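Local structure of putative DNA binding protein (Bacteroides thetaiotaomicron VPI-5482, 3HTN) at the interface of chains A and B. The protein is a PCC (DUF296) domain protein that binds metal ions and may bind DNA. Numbering follows the deposited sequence. Chains: chain A/B, Putative DNA binding protein.

The interface of chains A and B. Residues chain A 12, 14, 19, 124; chain B 128, 130, 132.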
ATOM      1  N   LYS A  12       6.723  15.061 -12.143  1.00 17.09           N
ATOM      2  CA  LYS A  12       5.685  16.052 -12.359  1.00 16.23           C
ATOM      3  C   LYS A  12       5.108  16.470 -11.018  1.00 16.18           C
ATOM      4  O   LYS A  12       4.658  15.640 -10.256  1.00 19.56           O
ATOM      5  CB  LYS A  12       4.573  15.497 -13.252  1.00 16.94           C
ATOM      6  CG  LYS A  12       3.465  16.480 -13.567  1.00 20.50           C
ATOM      7  CD  LYS A  12       2.447  15.816 -14.477  1.00 22.62           C
ATOM      8  CE  LYS A  12       1.322  16.769 -14.813  1.00 23.99           C
ATOM      9  NZ  LYS A  12       1.820  17.985 -15.522  1.00 26.77           N
ATOM     10  N   ILE A  14       2.259  17.952  -8.747  1.00 19.26           N
ATOM     11  CA  ILE A  14       0.796  18.116  -8.750  1.00 22.23           C
ATOM     12  C   ILE A  14       0.375  18.458  -7.329  1.00 20.15           C
ATOM     13  O   ILE A  14       0.216  17.575  -6.499  1.00 20.71           O
ATOM     14  CB  ILE A  14       0.023  16.884  -9.213  1.00 21.93           C
ATOM     15  CG1 ILE A  14       0.487  16.420 -10.600  1.00 27.04           C
ATOM     16  CG2 ILE A  14      -1.482  17.252  -9.267  1.00 25.49           C
ATOM     17  CD1 ILE A  14      -0.194  15.170 -11.089  1.00 26.24           C
ATOM     18  N   ILE A  19       4.773  13.084  -8.923  1.00 16.49           N
ATOM     19  CA  ILE A  19       4.792  11.797  -9.580  1.00 15.86           C
ATOM     20  C   ILE A  19       6.220  11.650 -10.059  1.00 16.35           C
ATOM     21  O   ILE A  19       6.677  12.457 -10.876  1.00 17.96           O
ATOM     22  CB  ILE A  19       3.805  11.720 -10.771  1.00 17.28           C
ATOM     23  CG1 ILE A  19       2.395  12.120 -10.323  1.00 21.88           C
ATOM     24  CG2 ILE A  19       3.819  10.358 -11.390  1.00 20.00           C
ATOM     25  CD1 ILE A  19       1.930  11.554  -9.014  1.00 26.59           C
ATOM     26  N   VAL A 124       4.655   7.907  -6.166  1.00 15.74           N
ATOM     27  CA  VAL A 124       3.992   9.132  -5.751  1.00 17.18           C
ATOM     28  C   VAL A 124       4.664   9.565  -4.447  1.00 17.15           C
ATOM     29  O   VAL A 124       4.708   8.785  -3.473  1.00 16.62           O
ATOM     30  CB  VAL A 124       2.485   8.948  -5.545  1.00 16.47           C
ATOM     31  CG1 VAL A 124       1.841  10.277  -5.115  1.00 18.19           C
ATOM     32  CG2 VAL A 124       1.829   8.434  -6.846  1.00 19.65           C
TER
ATOM     33  N   TYR B 128      -6.189  13.520  -9.771  1.00 15.83           N
ATOM     34  CA  TYR B 128      -5.225  14.619  -9.808  1.00 15.89           C
ATOM     35  C   TYR B 128      -5.650  15.803 -10.682  1.00 17.65           C
ATOM     36  O   TYR B 128      -4.999  16.843 -10.618  1.00 18.39           O
ATOM     37  CB  TYR B 128      -3.875  14.149 -10.340  1.00 16.41           C
ATOM     38  CG  TYR B 128      -3.172  13.055  -9.575  1.00 18.32           C
ATOM     39  CD1 TYR B 128      -3.371  12.844  -8.217  1.00 17.69           C
ATOM     40  CD2 TYR B 128      -2.258  12.249 -10.237  1.00 18.54           C
ATOM     41  CE1 TYR B 128      -2.685  11.862  -7.543  1.00 16.74           C
ATOM     42  CE2 TYR B 128      -1.575  11.257  -9.574  1.00 18.35           C
ATOM     43  CZ  TYR B 128      -1.803  11.063  -8.241  1.00 15.78           C
ATOM     44  OH  TYR B 128      -1.128  10.074  -7.559  1.00 20.67           O
ATOM     45  N   GLU B 130      -5.153  16.413 -13.766  1.00 15.37           N
ATOM     46  CA  GLU B 130      -4.028  16.772 -14.625  1.00 19.37           C
ATOM     47  C   GLU B 130      -3.784  15.702 -15.658  1.00 16.55           C
ATOM     48  O   GLU B 130      -3.742  14.514 -15.347  1.00 16.97           O
ATOM     49  CB  GLU B 130      -2.753  16.844 -13.803  1.00 20.38           C
ATOM     50  CG  GLU B 130      -2.679  18.025 -12.888  1.00 29.95           C
ATOM     51  CD  GLU B 130      -2.183  19.274 -13.551  1.00 37.39           C
ATOM     52  OE1 GLU B 130      -1.996  19.301 -14.791  1.00 45.01           O
ATOM     53  OE2 GLU B 130      -1.966  20.245 -12.802  1.00 52.16           O
ATOM     54  N   ILE B 132      -1.598  13.342 -17.742  1.00 18.85           N
ATOM     55  CA  ILE B 132      -0.308  12.651 -17.633  1.00 19.51           C
ATOM     56  C   ILE B 132      -0.331  11.578 -18.712  1.00 20.99           C
ATOM     57  O   ILE B 132      -1.192  10.712 -18.698  1.00 17.84           O
ATOM     58  CB  ILE B 132      -0.064  11.976 -16.287  1.00 19.14           C
ATOM     59  CG1 ILE B 132      -0.014  13.012 -15.166  1.00 21.34           C
ATOM     60  CG2 ILE B 132       1.276  11.200 -16.335  1.00 18.95           C
ATOM     61  CD1 ILE B 132       0.316  12.414 -13.797  1.00 21.71           C
TER
HETATM   62  O   HOH W   1      -0.698  18.122 -16.900  1.00 30.95           O
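In B:Tyr128, CG stands anti to the carbonyl carbon (chi1 -60°), and in A:Ile14 the chain beyond CG1 is extended (chi2 177°); together these torsions bring the phenol ring and the A:Ile14 CD1 methyl into touch. Strands 9-14, 17-22 and 120-127 of chain A supply A:Lys12 and A:Ile14, A:Ile19, and A:Val124, against a loop stretch of chain B. A:Ile14 runs crosswise to the tyrosine, CD1 lying 3.7 Å from ring carbon CD2 of B:Tyr128. A:Ile19 CD1 is 3.6 Å from B:Tyr128 CE2. Both methyls stand well off the ring plane on the same side, displaced outward past the CD2-CE2 edge. Nearer the plane, beyond the hydroxyl end, A:Val124 CG2 lies 3.5 Å from B:Tyr128 OH, which A:Ile19 CD1 also approaches.

B:Ile132 fills in beside the ring, its CD1 near A:Ile14 CD1, while its CG1 packs against the aliphatic stem of A:Lys12, 3.8 Å from CD. B:Glu130 slides antiparallel past A:Ile14 and adds its CG methylene. No direct polar bond spans these residues, and this patch of the A-B interface is mainly apolar; the deposited trimer may or may not be the biological assembly. At the margin, A:Lys12 NZ and B:Glu130 OE1 are 4.1 Å apart, too far for a direct salt bridge, though opposite charges may still attract. Water 1 bridges them, 2.9 Å from A:Lys12 NZ and 2.7 Å from B:Glu130 OE1.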